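Local coordinates for protein putative phosphomannomutase (Thermus thermophilus, PDB 1TUO) that probably acts as a magnesium-dependent phosphosugar mutase of the phosphohexose mutase family, interconverting phosphorylated sugars, possibly phosphopentoses or phosphomannose, at residues Ala94-Lys99 and Glu341-Arg346. Sequence-based numbering, arbitrary orientation.
Sequences AVRHLK and EHLPER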
loop_
_atom_site.group_PDB
_atom_site.type_symbol
_atom_site.label_atom_id
_atom_site.label_comp_id
_atom_site.label_asym_id
_atom_site.label_seq_id
_atom_site.Cartn_x
_atom_site.Cartn_y
_atom_site.Cartn_z
ATOM N N ALA A 94 -15.161 4.167 1.233
ATOM C CA ALA A 94 -16.576 3.878 1.432
ATOM C C ALA A 94 -16.951 3.928 2.909
ATOM O O ALA A 94 -18.017 4.421 3.277
ATOM C CB ALA A 94 -16.912 2.514 0.846
ATOM N N VAL A 95 -16.074 3.415 3.759
ATOM C CA VAL A 95 -16.345 3.428 5.189
ATOM C C VAL A 95 -16.562 4.855 5.689
ATOM O O VAL A 95 -17.514 5.131 6.414
ATOM C CB VAL A 95 -15.183 2.797 5.977
ATOM C CG1 VAL A 95 -15.341 3.086 7.464
ATOM C CG2 VAL A 95 -15.161 1.289 5.734
ATOM N N ARG A 96 -15.676 5.759 5.294
ATOM C CA ARG A 96 -15.772 7.144 5.739
ATOM C C ARG A 96 -16.927 7.867 5.045
ATOM O O ARG A 96 -17.690 8.604 5.680
ATOM C CB ARG A 96 -14.448 7.860 5.462
ATOM C CG ARG A 96 -14.393 9.307 5.919
ATOM C CD ARG A 96 -13.084 9.949 5.485
ATOM N NE ARG A 96 -13.102 11.404 5.612
ATOM C CZ ARG A 96 -11.799 11.716 5.734
ATOM N NH1 ARG A 96 -10.700 10.989 5.630
ATOM N NH2 ARG A 96 -11.734 13.047 5.643
ATOM N N HIS A 97 -17.063 7.636 3.744
ATOM C CA HIS A 97 -18.113 8.280 2.958
ATOM C C HIS A 97 -19.519 7.919 3.433
ATOM O O HIS A 97 -20.414 8.770 3.457
ATOM C CB HIS A 97 -17.953 7.909 1.482
ATOM C CG HIS A 97 -18.857 8.670 0.563
ATOM N ND1 HIS A 97 -19.974 8.111 -0.020
ATOM C CD2 HIS A 97 -18.804 9.950 0.121
ATOM C CE1 HIS A 97 -20.566 9.010 -0.785
ATOM N NE2 HIS A 97 -19.876 10.135 -0.717
ATOM N N LEU A 98 -19.714 6.661 3.812
ATOM C CA LEU A 98 -21.017 6.200 4.281
ATOM C C LEU A 98 -21.210 6.357 5.787
ATOM O O LEU A 98 -22.239 5.946 6.336
ATOM C CB LEU A 98 -21.224 4.735 3.883
ATOM C CG LEU A 98 -21.284 4.461 2.378
ATOM C CD1 LEU A 98 -21.459 2.972 2.138
ATOM C CD2 LEU A 98 -22.449 5.236 1.758
ATOM N N LYS A 99 -20.219 6.952 6.444
ATOM C CA LYS A 99 -20.243 7.176 7.887
ATOM C C LYS A 99 -20.489 5.874 8.642
ATOM O O LYS A 99 -21.278 5.818 9.591
ATOM C CB LYS A 99 -21.313 8.220 8.240
ATOM C CG LYS A 99 -21.220 9.468 7.370
ATOM C CD LYS A 99 -21.871 10.683 8.019
ATOM C CE LYS A 99 -21.078 11.152 9.229
ATOM N NZ LYS A 99 -20.247 12.350 8.911
ATOM N N GLU A 341 -4.887 14.389 3.772
ATOM C CA GLU A 341 -6.105 15.110 3.419
ATOM C C GLU A 341 -7.107 14.256 2.644
ATOM O O GLU A 341 -8.236 14.682 2.399
ATOM C CB GLU A 341 -5.758 16.384 2.636
ATOM C CG GLU A 341 -4.452 16.324 1.853
ATOM C CD GLU A 341 -4.163 15.476 0.635
ATOM O OE1 GLU A 341 -5.232 15.466 0.042
ATOM O OE2 GLU A 341 -3.122 15.039 0.149
ATOM N N HIS A 342 -6.689 13.044 2.287
ATOM C CA HIS A 342 -7.517 12.097 1.541
ATOM C C HIS A 342 -8.090 11.032 2.485
ATOM O O HIS A 342 -9.265 11.074 2.850
ATOM C CB HIS A 342 -6.657 11.452 0.442
ATOM C CG HIS A 342 -7.318 10.322 -0.291
ATOM N ND1 HIS A 342 -8.558 10.433 -0.882
ATOM C CD2 HIS A 342 -6.880 9.070 -0.571
ATOM C CE1 HIS A 342 -8.857 9.301 -1.494
ATOM N NE2 HIS A 342 -7.854 8.455 -1.320
ATOM N N LEU A 343 -7.248 10.079 2.868
ATOM C CA LEU A 343 -7.638 8.991 3.763
ATOM C C LEU A 343 -6.394 8.544 4.523
ATOM O O LEU A 343 -5.288 8.597 3.987
ATOM C CB LEU A 343 -8.156 7.782 2.972
ATOM C CG LEU A 343 -9.531 7.735 2.301
ATOM C CD1 LEU A 343 -9.604 6.485 1.432
ATOM C CD2 LEU A 343 -10.633 7.720 3.344
ATOM N N PRO A 344 -6.559 8.121 5.786
ATOM C CA PRO A 344 -5.421 7.657 6.585
ATOM C C PRO A 344 -5.230 6.208 6.174
ATOM O O PRO A 344 -5.348 5.290 6.991
ATOM C CB PRO A 344 -5.930 7.797 8.014
ATOM C CG PRO A 344 -7.392 7.481 7.866
ATOM C CD PRO A 344 -7.771 8.251 6.618
ATOM N N GLU A 345 -4.940 6.022 4.887
ATOM C CA GLU A 345 -4.789 4.700 4.292
ATOM C C GLU A 345 -3.837 4.734 3.092
ATOM O O GLU A 345 -3.610 5.790 2.503
ATOM C CB GLU A 345 -6.179 4.221 3.839
ATOM C CG GLU A 345 -6.205 2.916 3.064
ATOM C CD GLU A 345 -5.940 1.721 3.947
ATOM O OE1 GLU A 345 -6.906 1.186 4.530
ATOM O OE2 GLU A 345 -4.762 1.328 4.069
ATOM N N ARG A 346 -3.275 3.583 2.738
ATOM C CA ARG A 346 -2.389 3.500 1.580
ATOM C C ARG A 346 -3.287 3.477 0.349
ATOM O O ARG A 346 -4.212 2.668 0.275
ATOM C CB ARG A 346 -1.558 2.218 1.646
ATOM C CG ARG A 346 -0.546 2.222 2.776
ATOM C CD ARG A 346 0.131 0.871 2.962
ATOM N NE ARG A 346 -0.769 -0.118 3.550
ATOM C CZ ARG A 346 -0.363 -1.133 4.305
ATOM N NH1 ARG A 346 0.928 -1.291 4.563
ATOM N NH2 ARG A 346 -1.245 -1.987 4.809
#
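Arg-96 brings its CD beside CD2 of Leu-343, 3.9 Å away, with NH1 also close to that methyl, and the two side chains pass antiparallel. The arginine reaches across because CG stands anti to the backbone N (chi1 -178°) and the chain stays extended as far as NE, bridging backbones whose nearest CA atoms, those of Arg-96 and Leu-343, are 8.6 Å apart. At its far end NH1 comes to 3.1 Å from the carbonyl O of His-342, but the angle is too poor for a hydrogen bond, and the oxygen lies oblique to the guanidinium plane. Pro-344 meets the same group differently: its CD approaches the rim of the guanidinium almost in its plane, 4.1 Å from NH1. The contact thus rests mainly on van der Waals packing, perhaps with some electrostatic attraction between the arginine and the carbonyl.

Behind this surface, Leu-343 CG lies 4.0 Å above the ring plane of its neighbour His-342, over the centre, while NE2 of that ring is hydrogen-bonded to OD1 of Asp-347. Leu-343 also packs on Phe-93, one turn back along the arginine's helix. Pro-344 is the centre of an inverse gamma turn, and at this corner the chain changes direction. Just beyond it, OE1 of Glu-345 forms a salt bridge to Lys-121 and a hydrogen bond to Ser-92, both in domain I, so a second polar contact crosses between the domains.

Arg-96 belongs to the last turn of helix 88-97, which finishes in a Schellman motif with Lys-99 at positive phi. The arrangement is an interdomain contact of the phosphohexomutase fold, setting a helix end of alpha/beta/alpha domain I against the loop between strand 337-339 and helix 348-362 of domain III.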